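Local structure of DR2417 (Deinococcus radiodurans, 4XWW) at residues V45-L50 with E87-G92; G59-V64 with Y454-G459; R66-L71 with T447-A452. The protein is a homodimeric metal-dependent ribonuclease J that degrades RNA from the 5' end and is probably involved in rRNA maturation. All blocks are in the same frame, centred on the assembly; numbering follows the deposited sequence.

Interaction 1. Residues V45-L50 with E87-G92; sequences VVDGGL and EDHIGG. With ZN (zinc ion), chain F; nucleotides of chain C.
His-89 and Asp-47 meet because each CG lies beside its own backbone N, anti to the carbonyl carbon (chi1 -60° and -75°). The imidazole ND1 donates to Asp-47 OD2 over 2.8 Å, near the ring plane but from above the carboxylate, the planes being 85° apart. Asp-47 OD1 accepts from Thr-83 N, so this second-shell carboxylate, held at both oxygens, helps fix the rotation of a zinc ligand and probably makes it a stronger donor. His-89 NE2 and Asp-88 OD2 bind zinc (both 2.2 Å) with His-403 and a water that donates to a phosphate oxygen of U3 in the RNA; Glu-87 N bonds almost straight to U4 OP2 (2.6 Å). Asp-88 and His-89 close the His-x-His-x-Asp-His motif of the metallo-beta-lactamase fold, whose His-84 and His-86 bind the neighbouring zinc. Backbone bonds join the two segments: Gly-48 N to His-89 O (2.7 Å), Gly-92 N to Gly-48 O, and Leu-50 N to Glu-87 O (3.0 Å). Glycine suits position 49, where a CB would collide with Asp-88 O. Strand 42-46 runs between strands 34-39 and 77-82 and delivers Asp-47 to helix 87-90, whose Ile-90 packs against helix 109-122.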
ATOM      1  N   VAL A  45      -2.259   1.150  34.860  1.00 23.74           N
ATOM      2  CA  VAL A  45      -1.957   1.170  33.416  1.00 21.76           C
ATOM      3  C   VAL A  45      -2.738   0.066  32.712  1.00 20.74           C
ATOM      4  O   VAL A  45      -2.938  -1.012  33.271  1.00 24.35           O
ATOM      5  CB  VAL A  45      -0.445   0.988  33.143  1.00 22.42           C
ATOM      6  CG1 VAL A  45      -0.111   1.281  31.650  1.00 23.53           C
ATOM      7  CG2 VAL A  45       0.382   1.900  34.040  1.00 23.64           C
ATOM      8  N   VAL A  46      -3.172   0.315  31.478  1.00 19.95           N
ATOM      9  CA  VAL A  46      -3.931  -0.685  30.741  1.00 19.04           C
ATOM     10  C   VAL A  46      -3.215  -1.009  29.428  1.00 26.20           C
ATOM     11  O   VAL A  46      -2.994  -0.114  28.616  1.00 22.59           O
ATOM     12  CB  VAL A  46      -5.361  -0.207  30.470  1.00 18.66           C
ATOM     13  CG1 VAL A  46      -6.131  -1.253  29.645  1.00 21.19           C
ATOM     14  CG2 VAL A  46      -6.091   0.078  31.802  1.00 21.30           C
ATOM     15  N   ASP A  47      -2.721  -2.236  29.326  1.00 23.60           N
ATOM     16  CA  ASP A  47      -2.140  -2.779  28.105  1.00 18.41           C
ATOM     17  C   ASP A  47      -0.717  -2.265  27.875  1.00 29.64           C
ATOM     18  O   ASP A  47      -0.292  -1.299  28.503  1.00 23.65           O
ATOM     19  CB  ASP A  47      -3.054  -2.537  26.903  1.00 20.07           C
ATOM     20  CG  ASP A  47      -4.256  -3.468  26.898  1.00 26.40           C
ATOM     21  OD1 ASP A  47      -4.258  -4.430  27.689  1.00 23.92           O
ATOM     22  OD2 ASP A  47      -5.193  -3.240  26.110  1.00 27.13           O
ATOM     23  N   GLY A  48       0.013  -2.919  26.978  1.00 25.51           N
ATOM     24  CA  GLY A  48       1.336  -2.474  26.578  1.00 24.20           C
ATOM     25  C   GLY A  48       1.681  -2.982  25.192  1.00 21.09           C
ATOM     26  O   GLY A  48       2.526  -3.855  25.046  1.00 23.00           O
ATOM     27  N   GLY A  49       1.010  -2.447  24.181  1.00 22.43           N
ATOM     28  CA  GLY A  49       1.129  -2.932  22.819  1.00 19.41           C
ATOM     29  C   GLY A  49       2.353  -2.514  22.026  1.00 24.67           C
ATOM     30  O   GLY A  49       3.050  -1.572  22.391  1.00 23.15           O
ATOM     31  N   LEU A  50       2.615  -3.233  20.937  1.00 19.93           N
ATOM     32  CA  LEU A  50       3.539  -2.754  19.906  1.00 26.41           C
ATOM     33  C   LEU A  50       2.749  -2.262  18.688  1.00 19.80           C
ATOM     34  O   LEU A  50       1.538  -2.513  18.557  1.00 18.93           O
ATOM     35  CB  LEU A  50       4.528  -3.853  19.496  1.00 19.46           C
ATOM     36  CG  LEU A  50       4.011  -5.173  18.885  1.00 21.52           C
ATOM     37  CD1 LEU A  50       3.474  -5.044  17.448  1.00 22.58           C
ATOM     38  CD2 LEU A  50       5.110  -6.242  18.955  1.00 25.01           C
ATOM     39  N   GLU A  87      -1.008  -8.590  19.685  1.00 18.77           N
ATOM     40  CA  GLU A  87       0.284  -7.928  19.746  1.00 20.62           C
ATOM     41  C   GLU A  87       0.190  -6.422  19.905  1.00 16.62           C
ATOM     42  O   GLU A  87       1.089  -5.831  20.473  1.00 20.07           O
ATOM     43  CB  GLU A  87       1.111  -8.255  18.496  1.00 25.24           C
ATOM     44  CG  GLU A  87       1.671  -9.678  18.504  1.00 25.35           C
ATOM     45  CD  GLU A  87       2.827  -9.888  19.451  1.00 39.79           C
ATOM     46  OE1 GLU A  87       3.347  -8.909  20.012  1.00 40.79           O
ATOM     47  OE2 GLU A  87       3.220 -11.054  19.625  1.00 55.50           O
ATOM     48  N   ASP A  88      -0.873  -5.793  19.419  1.00 15.98           N
ATOM     49  CA  ASP A  88      -0.963  -4.344  19.637  1.00 20.28           C
ATOM     50  C   ASP A  88      -1.514  -3.999  21.021  1.00 22.79           C
ATOM     51  O   ASP A  88      -1.764  -2.826  21.321  1.00 20.34           O
ATOM     52  CB  ASP A  88      -1.808  -3.668  18.547  1.00 21.35           C
ATOM     53  CG  ASP A  88      -3.263  -4.036  18.618  1.00 28.27           C
ATOM     54  OD1 ASP A  88      -3.560  -5.233  18.810  1.00 28.84           O
ATOM     55  OD2 ASP A  88      -4.100  -3.123  18.450  1.00 26.02           O
ATOM     56  N   HIS A  89      -1.659  -5.013  21.884  1.00 18.78           N
ATOM     57  CA  HIS A  89      -1.951  -4.756  23.290  1.00 19.57           C
ATOM     58  C   HIS A  89      -0.938  -5.368  24.254  1.00 19.93           C
ATOM     59  O   HIS A  89      -0.818  -4.887  25.370  1.00 19.75           O
ATOM     60  CB  HIS A  89      -3.369  -5.237  23.627  1.00 19.02           C
ATOM     61  CG  HIS A  89      -4.420  -4.544  22.812  1.00 19.02           C
ATOM     62  ND1 HIS A  89      -5.208  -3.533  23.328  1.00 21.72           N
ATOM     63  CD2 HIS A  89      -4.764  -4.665  21.511  1.00 17.78           C
ATOM     64  CE1 HIS A  89      -6.021  -3.098  22.383  1.00 19.04           C
ATOM     65  NE2 HIS A  89      -5.774  -3.766  21.272  1.00 20.86           N
ATOM     66  N   ILE A  90      -0.190  -6.389  23.836  1.00 19.66           N
ATOM     67  CA  ILE A  90       0.817  -6.955  24.736  1.00 18.67           C
ATOM     68  C   ILE A  90       2.247  -6.974  24.212  1.00 23.39           C
ATOM     69  O   ILE A  90       3.167  -7.312  24.952  1.00 21.85           O
ATOM     70  CB  ILE A  90       0.461  -8.406  25.148  1.00 18.73           C
ATOM     71  CG1 ILE A  90       0.389  -9.330  23.938  1.00 24.25           C
ATOM     72  CG2 ILE A  90      -0.884  -8.414  25.853  1.00 21.76           C
ATOM     73  CD1 ILE A  90       0.537 -10.786  24.291  1.00 25.32           C
ATOM     74  N   GLY A  91       2.440  -6.603  22.951  1.00 21.30           N
ATOM     75  CA  GLY A  91       3.745  -6.757  22.329  1.00 23.28           C
ATOM     76  C   GLY A  91       4.869  -5.891  22.862  1.00 20.84           C
ATOM     77  O   GLY A  91       6.044  -6.218  22.683  1.00 26.32           O
ATOM     78  N   GLY A  92       4.517  -4.789  23.511  1.00 21.01           N
ATOM     79  CA  GLY A  92       5.512  -3.922  24.114  1.00 26.08           C
ATOM     80  C   GLY A  92       5.892  -4.257  25.549  1.00 25.86           C
ATOM     81  O   GLY A  92       6.795  -3.653  26.103  1.00 27.72           O
TER
HETATM   82 ZN    ZN F 602      -6.109  -3.730  19.131  1.00 30.61          ZN
ATOM     83  P     U C   4      -1.830 -11.051  16.605  1.00 32.63           P
ATOM     84  OP1   U C   4      -2.656 -12.265  16.785  1.00 51.59           O
ATOM     85  OP2   U C   4      -1.767 -10.037  17.681  1.00 40.02           O
ATOM     86  O5'   U C   4      -0.364 -11.563  16.254  1.00 60.35           O
ATOM     87  C5'   U C   4       0.613 -10.692  15.667  1.00 58.56           C
ATOM     88  C4'   U C   4       0.708 -10.935  14.180  1.00 45.63           C
ATOM     89  O4'   U C   4       1.345  -9.783  13.561  1.00 55.98           O
ATOM     90  C3'   U C   4       1.538 -12.144  13.753  1.00 57.15           C
ATOM     91  O3'   U C   4       0.744 -13.329  13.671  1.00 73.05           O
ATOM     92  C2'   U C   4       2.166 -11.662  12.451  1.00 55.73           C
ATOM     93  O2'   U C   4       1.286 -11.657  11.347  1.00 59.19           O
ATOM     94  C1'   U C   4       2.458 -10.207  12.801  1.00 58.03           C
ATOM     95  N1    U C   4       3.664 -10.038  13.623  1.00 51.35           N
ATOM     96  C2    U C   4       4.814  -9.606  12.993  1.00 56.80           C
ATOM     97  O2    U C   4       4.864  -9.362  11.801  1.00 58.71           O
ATOM     98  N3    U C   4       5.904  -9.468  13.816  1.00 61.06           N
ATOM     99  C4    U C   4       5.965  -9.712  15.171  1.00 58.03           C
ATOM    100  O4    U C   4       7.026  -9.540  15.771  1.00 63.48           O
ATOM    101  C5    U C   4       4.733 -10.158  15.748  1.00 50.20           C
ATOM    102  C6    U C   4       3.652 -10.301  14.973  1.00 52.94           C
ATOM    103  P     U C   3      -6.084  -6.185  15.570  1.00 29.94           P
ATOM    104  OP1   U C   3      -7.512  -6.568  15.643  1.00 27.55           O
ATOM    105  OP2   U C   3      -5.533  -5.208  16.536  1.00 34.04           O
ATOM    106  O5'   U C   3      -5.227  -7.524  15.630  1.00 29.98           O
ATOM    107  C5'   U C   3      -5.399  -8.543  14.633  1.00 32.79           C
ATOM    108  C4'   U C   3      -4.054  -9.076  14.214  1.00 47.85           C
ATOM    109  O4'   U C   3      -3.509  -8.238  13.158  1.00 58.92           O
ATOM    110  C3'   U C   3      -3.003  -9.113  15.321  1.00 49.04           C
ATOM    111  O3'   U C   3      -2.287 -10.335  15.263  1.00 40.49           O
ATOM    112  C2'   U C   3      -2.097  -7.931  14.988  1.00 53.66           C
ATOM    113  O2'   U C   3      -0.764  -8.097  15.428  1.00 50.29           O
ATOM    114  C1'   U C   3      -2.171  -7.916  13.464  1.00 58.16           C
ATOM    115  N1    U C   3      -1.861  -6.605  12.884  1.00 49.66           N
ATOM    116  C2    U C   3      -0.933  -6.557  11.862  1.00 49.36           C
ATOM    117  O2    U C   3      -0.384  -7.550  11.420  1.00 48.16           O
ATOM    118  N3    U C   3      -0.678  -5.300  11.375  1.00 42.51           N
ATOM    119  C4    U C   3      -1.238  -4.112  11.794  1.00 48.93           C
ATOM    120  O4    U C   3      -0.902  -3.059  11.251  1.00 48.32           O
ATOM    121  C5    U C   3      -2.183  -4.245  12.859  1.00 47.76           C
ATOM    122  C6    U C   3      -2.451  -5.457  13.359  1.00 45.59           C
TER
HETATM  123  O   HOH W   1      -7.294  -5.297  18.650  1.00 16.45           O

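Interaction 2. Residues G59-V64 with Y454-G459; sequences GIDLIV and YVDGLG. With MN (manganese (II) ion), chain G.
Gly-59 O and Asp-456 OD1 share a manganese ion, at 2.3 and 2.2 Å, and this joint ligation brings the two oxygens close together. Asp-456 CG stands anti to its backbone N (chi1 -162°), which brings it close to Gly-59 O, and the other carboxylate oxygen, OD2, forms a salt bridge with Arg-471. Gly-59 adopts a positive phi at which a CB would press on the preceding carbonyl, so glycine fits there. In the next shell, Asp-61, whose OD1 stays 3.8 Å from the ion, accepts at OD2 a nearly straight bond from Gly-457 N (2.7 Å), on the syn side though out of the carboxylate plane, tying the loop to the type II' turn of Asp-456 to Gly-459; Gly-457 takes the positive phi of that turn. Farther out, Val-455 N bonds to Leu-62 O at 2.9 Å, while Val-455 O receives Asp-61 N at 2.8 Å and, weakly, Leu-62 N. Leu-62 CD1 lies alongside Val-455 CG2 (3.6 Å), with Tyr-95 of helix 93-97 against both residues. Beside Ile-63, the Tyr-454 ring has Ile-63 CG1 at its edge and Ile-60 CD1 3.5 Å from its CD1; its hydroxyl bonds to Asp-465. Arg-549 of the second subunit bonds to Asp-456 O. Two residues, Asp-61 and Leu-62, facing one, Val-455, make a classic beta bulge in an antiparallel pair, here beside a manganese site.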
ATOM      1  N   GLY A  59      13.300  -0.791   7.349  1.00 27.22           N
ATOM      2  CA  GLY A  59      14.298  -1.582   8.031  1.00 34.27           C
ATOM      3  C   GLY A  59      13.958  -1.937   9.466  1.00 34.94           C
ATOM      4  O   GLY A  59      14.548  -2.857  10.014  1.00 43.75           O
ATOM      5  N   ILE A  60      13.010  -1.238  10.084  1.00 35.27           N
ATOM      6  CA  ILE A  60      12.745  -1.522  11.499  1.00 35.02           C
ATOM      7  C   ILE A  60      11.732  -2.656  11.659  1.00 32.03           C
ATOM      8  O   ILE A  60      10.933  -2.925  10.760  1.00 31.80           O
ATOM      9  CB  ILE A  60      12.251  -0.274  12.290  1.00 35.07           C
ATOM     10  CG1 ILE A  60      10.791   0.051  11.982  1.00 33.62           C
ATOM     11  CG2 ILE A  60      13.200   0.926  12.113  1.00 31.91           C
ATOM     12  CD1 ILE A  60      10.241   1.182  12.830  1.00 37.01           C
ATOM     13  N   ASP A  61      11.781  -3.323  12.812  1.00 31.73           N
ATOM     14  CA  ASP A  61      10.965  -4.512  13.046  1.00 30.95           C
ATOM     15  C   ASP A  61       9.636  -4.210  13.732  1.00 29.52           C
ATOM     16  O   ASP A  61       8.589  -4.709  13.316  1.00 30.32           O
ATOM     17  CB  ASP A  61      11.750  -5.528  13.874  1.00 33.20           C
ATOM     18  CG  ASP A  61      13.066  -5.904  13.235  1.00 44.19           C
ATOM     19  OD1 ASP A  61      13.118  -6.017  11.991  1.00 54.16           O
ATOM     20  OD2 ASP A  61      14.058  -6.076  13.971  1.00 45.27           O
ATOM     21  N   LEU A  62       9.674  -3.409  14.790  1.00 25.71           N
ATOM     22  CA  LEU A  62       8.446  -3.045  15.487  1.00 26.78           C
ATOM     23  C   LEU A  62       8.611  -1.728  16.232  1.00 22.93           C
ATOM     24  O   LEU A  62       9.705  -1.185  16.310  1.00 24.71           O
ATOM     25  CB  LEU A  62       8.031  -4.160  16.458  1.00 35.91           C
ATOM     26  CG  LEU A  62       9.086  -4.605  17.463  1.00 39.45           C
ATOM     27  CD1 LEU A  62       8.791  -4.059  18.873  1.00 40.60           C
ATOM     28  CD2 LEU A  62       9.193  -6.132  17.488  1.00 41.21           C
ATOM     29  N   ILE A  63       7.502  -1.206  16.738  1.00 22.31           N
ATOM     30  CA  ILE A  63       7.493   0.080  17.417  1.00 21.69           C
ATOM     31  C   ILE A  63       6.856  -0.091  18.807  1.00 22.03           C
ATOM     32  O   ILE A  63       5.824  -0.716  18.942  1.00 21.42           O
ATOM     33  CB  ILE A  63       6.711   1.139  16.603  1.00 24.68           C
ATOM     34  CG1 ILE A  63       7.243   1.212  15.163  1.00 33.00           C
ATOM     35  CG2 ILE A  63       6.771   2.484  17.303  1.00 25.17           C
ATOM     36  CD1 ILE A  63       6.361   1.997  14.202  1.00 36.69           C
ATOM     37  N   VAL A  64       7.474   0.477  19.828  1.00 22.64           N
ATOM     38  CA  VAL A  64       6.933   0.381  21.176  1.00 23.53           C
ATOM     39  C   VAL A  64       6.763   1.788  21.722  1.00 26.70           C
ATOM     40  O   VAL A  64       7.355   2.724  21.194  1.00 23.97           O
ATOM     41  CB  VAL A  64       7.837  -0.472  22.082  1.00 24.70           C
ATOM     42  CG1 VAL A  64       7.878  -1.893  21.566  1.00 24.99           C
ATOM     43  CG2 VAL A  64       9.226   0.118  22.178  1.00 26.95           C
ATOM     44  N   TYR A 454      11.691   2.963  18.167  1.00 29.02           N
ATOM     45  CA  TYR A 454      11.871   1.916  17.167  1.00 34.55           C
ATOM     46  C   TYR A 454      12.731   0.765  17.664  1.00 27.04           C
ATOM     47  O   TYR A 454      13.723   0.963  18.356  1.00 28.61           O
ATOM     48  CB  TYR A 454      12.492   2.487  15.888  1.00 26.64           C
ATOM     49  CG  TYR A 454      11.713   3.641  15.302  1.00 30.93           C
ATOM     50  CD1 TYR A 454      10.326   3.646  15.321  1.00 36.86           C
ATOM     51  CD2 TYR A 454      12.364   4.731  14.747  1.00 37.24           C
ATOM     52  CE1 TYR A 454       9.605   4.699  14.792  1.00 34.22           C
ATOM     53  CE2 TYR A 454      11.655   5.785  14.212  1.00 45.20           C
ATOM     54  CZ  TYR A 454      10.276   5.766  14.239  1.00 46.71           C
ATOM     55  OH  TYR A 454       9.574   6.823  13.708  1.00 45.24           O
ATOM     56  N   VAL A 455      12.329  -0.444  17.294  1.00 26.32           N
ATOM     57  CA  VAL A 455      13.129  -1.639  17.524  1.00 31.05           C
ATOM     58  C   VAL A 455      13.627  -2.168  16.179  1.00 35.59           C
ATOM     59  O   VAL A 455      12.842  -2.397  15.264  1.00 29.33           O
ATOM     60  CB  VAL A 455      12.324  -2.728  18.249  1.00 34.48           C
ATOM     61  CG1 VAL A 455      13.172  -3.975  18.453  1.00 37.26           C
ATOM     62  CG2 VAL A 455      11.822  -2.205  19.590  1.00 37.11           C
ATOM     63  N   ASP A 456      14.936  -2.343  16.072  1.00 33.38           N
ATOM     64  CA  ASP A 456      15.564  -2.798  14.837  1.00 35.60           C
ATOM     65  C   ASP A 456      16.652  -3.787  15.210  1.00 34.16           C
ATOM     66  O   ASP A 456      17.708  -3.393  15.681  1.00 35.46           O
ATOM     67  CB  ASP A 456      16.147  -1.618  14.069  1.00 36.62           C
ATOM     68  CG  ASP A 456      16.415  -1.939  12.607  1.00 38.57           C
ATOM     69  OD1 ASP A 456      16.326  -3.119  12.212  1.00 33.29           O
ATOM     70  OD2 ASP A 456      16.742  -0.998  11.866  1.00 33.93           O
ATOM     71  N   GLY A 457      16.376  -5.072  15.034  1.00 40.87           N
ATOM     72  CA  GLY A 457      17.289  -6.093  15.503  1.00 44.68           C
ATOM     73  C   GLY A 457      17.276  -6.132  17.020  1.00 48.38           C
ATOM     74  O   GLY A 457      16.220  -6.253  17.640  1.00 50.21           O
ATOM     75  N   LEU A 458      18.454  -6.018  17.618  1.00 55.58           N
ATOM     76  CA  LEU A 458      18.582  -6.006  19.068  1.00 57.23           C
ATOM     77  C   LEU A 458      18.502  -4.583  19.603  1.00 59.05           C
ATOM     78  O   LEU A 458      18.336  -4.364  20.807  1.00 60.18           O
ATOM     79  CB  LEU A 458      19.902  -6.650  19.489  1.00 56.76           C
ATOM     80  CG  LEU A 458      20.110  -8.115  19.120  1.00 54.08           C
ATOM     81  CD1 LEU A 458      21.580  -8.474  19.260  1.00 56.09           C
ATOM     82  CD2 LEU A 458      19.249  -9.005  20.003  1.00 56.06           C
ATOM     83  N   GLY A 459      18.630  -3.619  18.698  1.00 48.00           N
ATOM     84  CA  GLY A 459      18.638  -2.219  19.064  1.00 41.09           C
ATOM     85  C   GLY A 459      17.256  -1.686  19.394  1.00 42.11           C
ATOM     86  O   GLY A 459      16.301  -1.862  18.635  1.00 40.86           O
TER
HETATM   87 MN    MN G 603      16.140  -4.399  10.445  1.00 78.86          MN

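Interaction 3. Residues R66-L71 with T447-A452; sequences RIDYLL and TVAAGA
Tyr-69 and Val-448 cross at a slant, the isopropyl group meeting the ring obliquely near CD1: Val-448 CG1 lies 3.7 Å from Tyr-69 CD1 and almost as near CE1. Tyr-69 CG is anti to the backbone N (chi1 -178°), which turns it away from that atom at the first turn of helix 68-72; the ring also touches Ile-22 of strand 19-23. A branched, compact valine suits this place, since it packs on both the tyrosine and Ile-22. At the adjacent residues, the methyl of Ala-449 faces Asp-68 CB at 3.9 Å and sits obliquely to the guanidinium of Arg-66, while Ala-450 N lies over a face of that group. The arginine chain, bent at chi2 and chi3, runs beside Gly-451, with its CG against the glycine carbonyl, and then turns so that NH2 forms a very short salt bridge to Asp-68 OD2 (2.5 Å). That bridge belongs to a single segment, and Ala-449 is small enough to lie against both partners. Gly-451 has backbone angles that would push a CB into the preceding carbonyl. Its O accepts from Arg-66 N at 2.9 Å with an almost linear N-H, although the donor stands above the carbonyl plane. Two waters also bridge the segments: one accepts from Gly-451 N and lies 2.8 Å from Arg-66 O, to which it can donate; the other accepts from Tyr-69 N and donates to Ala-449 O (2.7 Å) and Arg-66 O. The chemistry is thus mixed: one direct bond and water bridges serve backbone polar groups at the helix start, while Val-448, Tyr-69 and Ala-449 give the apolar part.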
ATOM      1  N   ARG A  66       6.919   5.247  23.921  1.00 28.53           N
ATOM      2  CA  ARG A  66       7.738   6.008  24.857  1.00 27.08           C
ATOM      3  C   ARG A  66       7.094   5.939  26.229  1.00 27.31           C
ATOM      4  O   ARG A  66       5.906   6.198  26.361  1.00 28.80           O
ATOM      5  CB  ARG A  66       7.874   7.465  24.407  1.00 35.82           C
ATOM      6  CG  ARG A  66       8.978   7.708  23.368  1.00 43.37           C
ATOM      7  CD  ARG A  66       9.962   8.775  23.869  1.00 51.78           C
ATOM      8  NE  ARG A  66       9.502  10.113  23.515  1.00 60.61           N
ATOM      9  CZ  ARG A  66       9.801  11.223  24.180  1.00 58.72           C
ATOM     10  NH1 ARG A  66       9.322  12.387  23.763  1.00 59.87           N
ATOM     11  NH2 ARG A  66      10.570  11.177  25.259  1.00 53.51           N
ATOM     12  N   ILE A  67       7.871   5.604  27.254  1.00 28.07           N
ATOM     13  CA  ILE A  67       7.297   5.470  28.590  1.00 28.46           C
ATOM     14  C   ILE A  67       7.920   6.444  29.574  1.00 29.83           C
ATOM     15  O   ILE A  67       7.901   6.199  30.790  1.00 29.74           O
ATOM     16  CB  ILE A  67       7.433   4.030  29.142  1.00 34.64           C
ATOM     17  CG1 ILE A  67       8.896   3.586  29.174  1.00 40.56           C
ATOM     18  CG2 ILE A  67       6.548   3.063  28.345  1.00 29.66           C
ATOM     19  CD1 ILE A  67       9.132   2.347  30.036  1.00 40.78           C
ATOM     20  N   ASP A  68       8.452   7.554  29.053  1.00 29.26           N
ATOM     21  CA  ASP A  68       8.992   8.628  29.895  1.00 34.78           C
ATOM     22  C   ASP A  68       8.083   8.925  31.080  1.00 30.58           C
ATOM     23  O   ASP A  68       8.552   9.083  32.212  1.00 32.92           O
ATOM     24  CB  ASP A  68       9.181   9.921  29.099  1.00 38.74           C
ATOM     25  CG  ASP A  68      10.053   9.741  27.877  1.00 44.95           C
ATOM     26  OD1 ASP A  68       9.873   8.738  27.158  1.00 40.37           O
ATOM     27  OD2 ASP A  68      10.913  10.613  27.627  1.00 46.78           O
ATOM     28  N   TYR A  69       6.781   9.008  30.817  1.00 29.32           N
ATOM     29  CA  TYR A  69       5.832   9.343  31.877  1.00 33.26           C
ATOM     30  C   TYR A  69       5.842   8.306  32.999  1.00 31.23           C
ATOM     31  O   TYR A  69       5.867   8.666  34.177  1.00 34.16           O
ATOM     32  CB  TYR A  69       4.415   9.486  31.317  1.00 36.07           C
ATOM     33  CG  TYR A  69       3.402   9.885  32.373  1.00 35.40           C
ATOM     34  CD1 TYR A  69       3.192  11.217  32.702  1.00 40.24           C
ATOM     35  CD2 TYR A  69       2.665   8.923  33.047  1.00 31.16           C
ATOM     36  CE1 TYR A  69       2.271  11.576  33.678  1.00 33.22           C
ATOM     37  CE2 TYR A  69       1.746   9.265  33.996  1.00 30.19           C
ATOM     38  CZ  TYR A  69       1.545  10.589  34.313  1.00 33.64           C
ATOM     39  OH  TYR A  69       0.626  10.914  35.292  1.00 36.29           O
ATOM     40  N   LEU A  70       5.818   7.028  32.632  1.00 28.58           N
ATOM     41  CA  LEU A  70       5.794   5.944  33.617  1.00 31.73           C
ATOM     42  C   LEU A  70       7.079   5.876  34.421  1.00 35.11           C
ATOM     43  O   LEU A  70       7.059   5.551  35.609  1.00 30.77           O
ATOM     44  CB  LEU A  70       5.531   4.597  32.928  1.00 27.57           C
ATOM     45  CG  LEU A  70       4.182   4.512  32.213  1.00 29.55           C
ATOM     46  CD1 LEU A  70       3.955   3.143  31.582  1.00 27.86           C
ATOM     47  CD2 LEU A  70       3.094   4.820  33.205  1.00 32.53           C
ATOM     48  N   LEU A  71       8.202   6.185  33.778  1.00 30.98           N
ATOM     49  CA  LEU A  71       9.480   6.231  34.477  1.00 32.63           C
ATOM     50  C   LEU A  71       9.488   7.330  35.521  1.00 33.72           C
ATOM     51  O   LEU A  71       9.987   7.138  36.624  1.00 34.81           O
ATOM     52  CB  LEU A  71      10.627   6.437  33.486  1.00 42.35           C
ATOM     53  CG  LEU A  71      10.801   5.280  32.503  1.00 41.00           C
ATOM     54  CD1 LEU A  71      11.705   5.686  31.352  1.00 45.30           C
ATOM     55  CD2 LEU A  71      11.377   4.069  33.231  1.00 41.65           C
ATOM     56  N   THR A 447      -0.184  18.221  28.267  1.00 37.45           N
ATOM     57  CA  THR A 447       0.375  17.069  27.563  1.00 34.30           C
ATOM     58  C   THR A 447       1.562  16.525  28.344  1.00 33.76           C
ATOM     59  O   THR A 447       2.148  17.226  29.166  1.00 36.11           O
ATOM     60  CB  THR A 447       0.800  17.414  26.098  1.00 37.87           C
ATOM     61  OG1 THR A 447       1.811  18.426  26.093  1.00 36.48           O
ATOM     62  CG2 THR A 447      -0.386  17.897  25.293  1.00 36.35           C
ATOM     63  N   VAL A 448       1.882  15.256  28.108  1.00 31.05           N
ATOM     64  CA  VAL A 448       3.065  14.622  28.679  1.00 30.79           C
ATOM     65  C   VAL A 448       3.875  14.034  27.528  1.00 32.50           C
ATOM     66  O   VAL A 448       3.368  13.923  26.417  1.00 32.19           O
ATOM     67  CB  VAL A 448       2.710  13.513  29.698  1.00 32.18           C
ATOM     68  CG1 VAL A 448       1.809  14.063  30.783  1.00 31.98           C
ATOM     69  CG2 VAL A 448       2.049  12.324  28.997  1.00 27.10           C
ATOM     70  N   ALA A 449       5.126  13.673  27.791  1.00 31.36           N
ATOM     71  CA  ALA A 449       5.958  13.070  26.761  1.00 34.05           C
ATOM     72  C   ALA A 449       5.324  11.775  26.270  1.00 33.82           C
ATOM     73  O   ALA A 449       4.922  10.917  27.063  1.00 33.94           O
ATOM     74  CB  ALA A 449       7.358  12.810  27.283  1.00 37.84           C
ATOM     75  N   ALA A 450       5.218  11.649  24.958  1.00 31.31           N
ATOM     76  CA  ALA A 450       4.648  10.463  24.344  1.00 28.59           C
ATOM     77  C   ALA A 450       5.248  10.291  22.968  1.00 34.98           C
ATOM     78  O   ALA A 450       5.776  11.241  22.406  1.00 38.05           O
ATOM     79  CB  ALA A 450       3.134  10.568  24.260  1.00 26.82           C
ATOM     80  N   GLY A 451       5.172   9.085  22.422  1.00 33.78           N
ATOM     81  CA  GLY A 451       5.669   8.863  21.080  1.00 39.36           C
ATOM     82  C   GLY A 451       6.177   7.470  20.808  1.00 33.78           C
ATOM     83  O   GLY A 451       5.827   6.523  21.515  1.00 30.26           O
ATOM     84  N   ALA A 452       7.007   7.348  19.770  1.00 30.80           N
ATOM     85  CA  ALA A 452       7.426   6.043  19.290  1.00 23.74           C
ATOM     86  C   ALA A 452       8.890   5.753  19.612  1.00 26.51           C
ATOM     87  O   ALA A 452       9.734   6.647  19.594  1.00 31.32           O
ATOM     88  CB  ALA A 452       7.172   5.938  17.788  1.00 28.24           C
TER
HETATM   89  O   HOH W   2       4.181   7.241  24.449  1.00 27.55           O
HETATM   90  O   HOH W   3       5.643   8.587  28.143  1.00 28.20           O

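Overall arrangement
Interaction 1 is wholly buried and interaction 2 largely so, whereas interaction 3 lies at the surface, away from the annotated sites. The first two each carry a metal, but zinc in interaction 1 is held by side chains and a water beside the RNA, and manganese in interaction 2 by a backbone carbonyl and one carboxylate near the dimer partner. Interactions 2 and 3 join successive elements: strand 62-65 leads into helix 68-72, and the loop after strand 441-447 into strand 452-456, with Ile-63 packing on Ala-452. Leu-50 links interaction 1 to interaction 2 through Ile-63 and Leu-62, and Val-45 touches Leu-70. Direct bonds dominate the first two; the third mixes one with water bridges and apolar packing.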